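Local coordinates for protein beta-fructofuranosidase (Bifidobacterium adolescentis, PDB 6NOB) that probably hydrolyses terminal beta-fructofuranoside bonds, as in sucrose, as a glycoside hydrolase of family 32, at residues Ile577-Val591 and Phe595-Gly609. Sequence-based numbering, arbitrary orientation.
Sequences ITDVRQVEVFFDRNV and FLNGGQTAGSMLFQG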
loop_
_atom_site.group_PDB
_atom_site.type_symbol
_atom_site.label_atom_id
_atom_site.label_comp_id
_atom_site.label_asym_id
_atom_site.label_seq_id
_atom_site.Cartn_x
_atom_site.Cartn_y
_atom_site.Cartn_z
ATOM N N ILE A 577 5.247 -22.188 -9.188
ATOM C CA ILE A 577 5.199 -23.457 -8.477
ATOM C C ILE A 577 4.635 -24.524 -9.403
ATOM O O ILE A 577 3.970 -24.235 -10.401
ATOM C CB ILE A 577 4.362 -23.385 -7.180
ATOM C CG1 ILE A 577 2.875 -23.257 -7.510
ATOM C CG2 ILE A 577 4.827 -22.237 -6.293
ATOM C CD1 ILE A 577 1.973 -23.462 -6.316
ATOM N N THR A 578 4.915 -25.773 -9.055
ATOM C CA THR A 578 4.362 -26.924 -9.748
ATOM C C THR A 578 3.272 -27.565 -8.898
ATOM O O THR A 578 3.128 -27.284 -7.704
ATOM C CB THR A 578 5.454 -27.950 -10.061
ATOM O OG1 THR A 578 6.217 -28.214 -8.876
ATOM C CG2 THR A 578 6.386 -27.424 -11.141
ATOM N N ASP A 579 2.493 -28.436 -9.539
ATOM C CA ASP A 579 1.511 -29.280 -8.861
ATOM C C ASP A 579 0.492 -28.446 -8.078
ATOM O O ASP A 579 0.304 -28.609 -6.870
ATOM C CB ASP A 579 2.211 -30.296 -7.952
ATOM C CG ASP A 579 3.098 -31.252 -8.727
ATOM O OD1 ASP A 579 2.579 -31.947 -9.627
ATOM O OD2 ASP A 579 4.312 -31.305 -8.435
ATOM N N VAL A 580 -0.171 -27.540 -8.798
ATOM C CA VAL A 580 -1.268 -26.781 -8.212
ATOM C C VAL A 580 -2.482 -27.690 -8.077
ATOM O O VAL A 580 -2.904 -28.337 -9.045
ATOM C CB VAL A 580 -1.591 -25.547 -9.067
ATOM C CG1 VAL A 580 -2.795 -24.811 -8.501
ATOM C CG2 VAL A 580 -0.384 -24.621 -9.150
ATOM N N ARG A 581 -3.047 -27.752 -6.872
ATOM C CA ARG A 581 -4.208 -28.602 -6.637
ATOM C C ARG A 581 -5.364 -27.810 -6.041
ATOM O O ARG A 581 -6.531 -28.164 -6.240
ATOM C CB ARG A 581 -3.840 -29.772 -5.723
ATOM C CG ARG A 581 -2.827 -30.729 -6.323
ATOM C CD ARG A 581 -3.370 -31.404 -7.573
ATOM N NE ARG A 581 -2.386 -32.308 -8.160
ATOM C CZ ARG A 581 -1.471 -31.942 -9.051
ATOM N NH1 ARG A 581 -0.612 -32.832 -9.527
ATOM N NH2 ARG A 581 -1.413 -30.685 -9.470
ATOM N N GLN A 582 -5.058 -26.745 -5.305
ATOM C CA GLN A 582 -6.076 -25.862 -4.750
ATOM C C GLN A 582 -5.922 -24.475 -5.353
ATOM O O GLN A 582 -4.824 -23.908 -5.349
ATOM C CB GLN A 582 -5.986 -25.780 -3.224
ATOM C CG GLN A 582 -7.106 -24.954 -2.608
ATOM C CD GLN A 582 -7.073 -24.939 -1.093
ATOM O OE1 GLN A 582 -6.067 -25.293 -0.474
ATOM N NE2 GLN A 582 -8.178 -24.527 -0.485
ATOM N N VAL A 583 -7.022 -23.935 -5.871
ATOM C CA VAL A 583 -7.073 -22.576 -6.395
ATOM C C VAL A 583 -8.131 -21.814 -5.609
ATOM O O VAL A 583 -9.311 -22.189 -5.620
ATOM C CB VAL A 583 -7.387 -22.550 -7.899
ATOM C CG1 VAL A 583 -7.538 -21.114 -8.374
ATOM C CG2 VAL A 583 -6.299 -23.266 -8.682
ATOM N N GLU A 584 -7.710 -20.756 -4.923
ATOM C CA GLU A 584 -8.608 -19.893 -4.169
ATOM C C GLU A 584 -8.590 -18.507 -4.799
ATOM O O GLU A 584 -7.522 -17.908 -4.953
ATOM C CB GLU A 584 -8.199 -19.831 -2.694
ATOM C CG GLU A 584 -9.294 -19.328 -1.780
ATOM C CD GLU A 584 -8.956 -19.463 -0.305
ATOM O OE1 GLU A 584 -7.896 -18.956 0.121
ATOM O OE2 GLU A 584 -9.755 -20.076 0.431
ATOM N N VAL A 585 -9.768 -18.006 -5.168
ATOM C CA VAL A 585 -9.891 -16.783 -5.955
ATOM C C VAL A 585 -10.779 -15.789 -5.221
ATOM O O VAL A 585 -11.896 -16.128 -4.814
ATOM C CB VAL A 585 -10.465 -17.064 -7.357
ATOM C CG1 VAL A 585 -10.544 -15.779 -8.164
ATOM C CG2 VAL A 585 -9.627 -18.107 -8.078
ATOM N N PHE A 586 -10.283 -14.563 -5.060
ATOM C CA PHE A 586 -11.084 -13.414 -4.644
ATOM C C PHE A 586 -11.112 -12.436 -5.813
ATOM O O PHE A 586 -10.076 -11.860 -6.164
ATOM C CB PHE A 586 -10.505 -12.727 -3.406
ATOM C CG PHE A 586 -10.529 -13.560 -2.152
ATOM C CD1 PHE A 586 -9.561 -14.524 -1.921
ATOM C CD2 PHE A 586 -11.495 -13.345 -1.184
ATOM C CE1 PHE A 586 -9.571 -15.276 -0.760
ATOM C CE2 PHE A 586 -11.513 -14.095 -0.020
ATOM C CZ PHE A 586 -10.547 -15.062 0.192
ATOM N N PHE A 587 -12.283 -12.241 -6.415
ATOM C CA PHE A 587 -12.461 -11.205 -7.426
ATOM C C PHE A 587 -13.470 -10.187 -6.920
ATOM O O PHE A 587 -14.616 -10.539 -6.624
ATOM C CB PHE A 587 -12.918 -11.772 -8.769
ATOM C CG PHE A 587 -13.012 -10.728 -9.840
ATOM C CD1 PHE A 587 -11.866 -10.240 -10.445
ATOM C CD2 PHE A 587 -14.239 -10.201 -10.214
ATOM C CE1 PHE A 587 -11.939 -9.263 -11.420
ATOM C CE2 PHE A 587 -14.320 -9.223 -11.188
ATOM C CZ PHE A 587 -13.167 -8.752 -11.790
ATOM N N ASP A 588 -13.048 -8.923 -6.848
ATOM C CA ASP A 588 -13.827 -7.857 -6.226
ATOM C C ASP A 588 -14.010 -6.723 -7.241
ATOM O O ASP A 588 -13.372 -5.672 -7.144
ATOM C CB ASP A 588 -13.146 -7.374 -4.942
ATOM C CG ASP A 588 -13.958 -6.332 -4.200
ATOM O OD1 ASP A 588 -15.181 -6.235 -4.441
ATOM O OD2 ASP A 588 -13.367 -5.611 -3.369
ATOM N N ARG A 589 -14.879 -6.962 -8.228
ATOM C CA ARG A 589 -15.304 -5.971 -9.216
ATOM C C ARG A 589 -14.185 -5.533 -10.158
ATOM O O ARG A 589 -14.332 -5.638 -11.382
ATOM C CB ARG A 589 -15.916 -4.754 -8.514
ATOM C CG ARG A 589 -17.285 -5.033 -7.905
ATOM C CD ARG A 589 -17.598 -4.078 -6.767
ATOM N NE ARG A 589 -17.751 -2.703 -7.231
ATOM C CZ ARG A 589 -18.895 -2.185 -7.669
ATOM N NH1 ARG A 589 -19.992 -2.931 -7.705
ATOM N NH2 ARG A 589 -18.943 -0.923 -8.071
ATOM N N ASN A 590 -13.067 -5.033 -9.619
ATOM C CA ASN A 590 -11.998 -4.548 -10.486
ATOM C C ASN A 590 -10.611 -4.977 -10.016
ATOM O O ASN A 590 -9.625 -4.311 -10.350
ATOM C CB ASN A 590 -12.048 -3.018 -10.617
ATOM C CG ASN A 590 -11.816 -2.303 -9.295
ATOM O OD1 ASN A 590 -11.666 -2.932 -8.245
ATOM N ND2 ASN A 590 -11.781 -0.976 -9.343
ATOM N N VAL A 591 -10.508 -6.065 -9.257
ATOM C CA VAL A 591 -9.216 -6.554 -8.786
ATOM C C VAL A 591 -9.372 -8.029 -8.445
ATOM O O VAL A 591 -10.407 -8.457 -7.927
ATOM C CB VAL A 591 -8.709 -5.727 -7.578
ATOM C CG1 VAL A 591 -9.703 -5.788 -6.420
ATOM C CG2 VAL A 591 -7.325 -6.193 -7.136
ATOM N N PHE A 595 -4.821 -17.355 -4.606
ATOM C CA PHE A 595 -3.948 -18.087 -3.699
ATOM C C PHE A 595 -3.962 -19.560 -4.079
ATOM O O PHE A 595 -5.032 -20.166 -4.195
ATOM C CB PHE A 595 -4.384 -17.880 -2.245
ATOM C CG PHE A 595 -4.388 -16.438 -1.833
ATOM C CD1 PHE A 595 -5.514 -15.651 -2.021
ATOM C CD2 PHE A 595 -3.251 -15.856 -1.295
ATOM C CE1 PHE A 595 -5.512 -14.318 -1.664
ATOM C CE2 PHE A 595 -3.242 -14.523 -0.934
ATOM C CZ PHE A 595 -4.375 -13.753 -1.117
ATOM N N LEU A 596 -2.777 -20.128 -4.285
ATOM C CA LEU A 596 -2.631 -21.499 -4.749
ATOM C C LEU A 596 -2.037 -22.370 -3.652
ATOM O O LEU A 596 -1.152 -21.931 -2.909
ATOM C CB LEU A 596 -1.747 -21.560 -5.998
ATOM C CG LEU A 596 -2.158 -20.643 -7.150
ATOM C CD1 LEU A 596 -1.285 -20.889 -8.367
ATOM C CD2 LEU A 596 -3.621 -20.850 -7.495
ATOM N N ASN A 597 -2.534 -23.604 -3.559
ATOM C CA ASN A 597 -2.035 -24.591 -2.601
ATOM C C ASN A 597 -2.028 -24.036 -1.178
ATOM O O ASN A 597 -1.090 -24.249 -0.407
ATOM C CB ASN A 597 -0.643 -25.084 -3.001
ATOM C CG ASN A 597 -0.686 -26.082 -4.141
ATOM O OD1 ASN A 597 -1.751 -26.378 -4.683
ATOM N ND2 ASN A 597 0.475 -26.610 -4.510
ATOM N N GLY A 598 -3.089 -23.310 -0.828
ATOM C CA GLY A 598 -3.205 -22.759 0.507
ATOM C C GLY A 598 -2.239 -21.641 0.820
ATOM O O GLY A 598 -1.956 -21.390 1.994
ATOM N N GLY A 599 -1.719 -20.963 -0.197
ATOM C CA GLY A 599 -0.791 -19.875 0.007
ATOM C C GLY A 599 0.645 -20.168 -0.355
ATOM O O GLY A 599 1.519 -19.352 -0.040
ATOM N N GLN A 600 0.921 -21.313 -0.984
ATOM C CA GLN A 600 2.269 -21.587 -1.469
ATOM C C GLN A 600 2.746 -20.472 -2.389
ATOM O O GLN A 600 3.920 -20.080 -2.353
ATOM C CB GLN A 600 2.295 -22.937 -2.184
ATOM C CG GLN A 600 3.675 -23.429 -2.561
ATOM C CD GLN A 600 3.632 -24.793 -3.217
ATOM O OE1 GLN A 600 2.628 -25.504 -3.134
ATOM N NE2 GLN A 600 4.720 -25.165 -3.881
ATOM N N THR A 601 1.844 -19.939 -3.208
ATOM C CA THR A 601 2.104 -18.749 -3.997
ATOM C C THR A 601 0.815 -17.943 -4.090
ATOM O O THR A 601 -0.287 -18.495 -4.019
ATOM C CB THR A 601 2.636 -19.102 -5.396
ATOM O OG1 THR A 601 3.058 -17.909 -6.067
ATOM C CG2 THR A 601 1.565 -19.794 -6.219
ATOM N N ALA A 602 0.964 -16.629 -4.213
ATOM C CA ALA A 602 -0.163 -15.716 -4.341
ATOM C C ALA A 602 0.035 -14.849 -5.575
ATOM O O ALA A 602 1.162 -14.462 -5.892
ATOM C CB ALA A 602 -0.310 -14.833 -3.100
ATOM N N GLY A 603 -1.063 -14.551 -6.270
ATOM C CA GLY A 603 -1.003 -13.724 -7.463
ATOM C C GLY A 603 -2.200 -12.807 -7.608
ATOM O O GLY A 603 -3.343 -13.245 -7.445
ATOM N N SER A 604 -1.953 -11.537 -7.927
ATOM C CA SER A 604 -3.016 -10.540 -7.917
ATOM C C SER A 604 -2.662 -9.401 -8.862
ATOM O O SER A 604 -1.492 -9.172 -9.179
ATOM C CB SER A 604 -3.255 -10.007 -6.501
ATOM O OG SER A 604 -2.081 -9.425 -5.971
ATOM N N MET A 605 -3.698 -8.682 -9.299
ATOM C CA MET A 605 -3.546 -7.541 -10.197
ATOM C C MET A 605 -4.894 -6.855 -10.363
ATOM O O MET A 605 -5.949 -7.452 -10.127
ATOM C CB MET A 605 -3.006 -7.962 -11.568
ATOM C CG MET A 605 -4.015 -8.720 -12.419
ATOM S SD MET A 605 -3.323 -9.282 -13.986
ATOM C CE MET A 605 -2.066 -10.418 -13.405
ATOM N N LEU A 606 -4.842 -5.592 -10.782
ATOM C CA LEU A 606 -6.055 -4.871 -11.141
ATOM C C LEU A 606 -6.604 -5.391 -12.463
ATOM O O LEU A 606 -5.855 -5.633 -13.412
ATOM C CB LEU A 606 -5.775 -3.373 -11.258
ATOM C CG LEU A 606 -5.225 -2.646 -10.030
ATOM C CD1 LEU A 606 -5.040 -1.168 -10.338
ATOM C CD2 LEU A 606 -6.141 -2.840 -8.835
ATOM N N PHE A 607 -7.923 -5.565 -12.519
ATOM C CA PHE A 607 -8.585 -5.947 -13.765
ATOM C C PHE A 607 -10.039 -5.509 -13.674
ATOM O O PHE A 607 -10.817 -6.112 -12.928
ATOM C CB PHE A 607 -8.478 -7.445 -14.014
ATOM C CG PHE A 607 -9.111 -7.880 -15.304
ATOM C CD1 PHE A 607 -10.440 -8.271 -15.345
ATOM C CD2 PHE A 607 -8.382 -7.876 -16.482
ATOM C CE1 PHE A 607 -11.027 -8.659 -16.535
ATOM C CE2 PHE A 607 -8.963 -8.265 -17.675
ATOM C CZ PHE A 607 -10.286 -8.657 -17.701
ATOM N N GLN A 608 -10.407 -4.489 -14.445
ATOM C CA GLN A 608 -11.758 -3.933 -14.403
ATOM C C GLN A 608 -12.729 -4.878 -15.100
ATOM O O GLN A 608 -12.804 -4.920 -16.329
ATOM C CB GLN A 608 -11.785 -2.552 -15.048
ATOM C CG GLN A 608 -13.136 -1.864 -14.963
ATOM C CD GLN A 608 -13.578 -1.635 -13.530
ATOM O OE1 GLN A 608 -12.960 -0.865 -12.794
ATOM N NE2 GLN A 608 -14.652 -2.304 -13.125
ATOM N N GLY A 609 -13.482 -5.642 -14.314
ATOM C CA GLY A 609 -14.566 -6.418 -14.872
ATOM C C GLY A 609 -15.755 -5.548 -15.223
ATOM O O GLY A 609 -15.898 -4.417 -14.756
HETATM O O HOH W 1 4.290 -27.760 -5.417
#
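With chi1 at -77°, N597 swings its amide beside its own backbone N and back over the loop 579-581, where both ends of the group are used. OD1 takes the backbone N-H of R581 in its carbonyl plane at 2.9 Å, and more weakly that of Q582. From the other end ND2, with both partners in the amide plane, gives one hydrogen to D579 O (3.1 Å), meeting that carbonyl from above its plane, and the other to Q600 OE1, so the amide cannot easily turn. Replacing N597 by alanine removes both amide ends and is likely to leave the R581 N-H, D579 O and Q600 OE1 without these mates. Q600 NE2 donates to a water that in turn donates to T578 O, while I577 CD1 packs on T601 CG2 at 3.7 Å. Further along, E584 and F595 form a hydrogen-bonded antiparallel pair: E584 N to F595 O and F595 N to E584 O are both 2.8 Å. L596 lies alongside V583, CD2 to CG2 3.8 Å, on the face that V583 turns to L552 and M534 of the second sheet. At the far end F607 N bonds N590 O. Strands 582-588, 591-596 and 601-606 thus make an antiparallel meander at one edge of the C-terminal beta-sandwich characteristic of family 32 glycoside hydrolases.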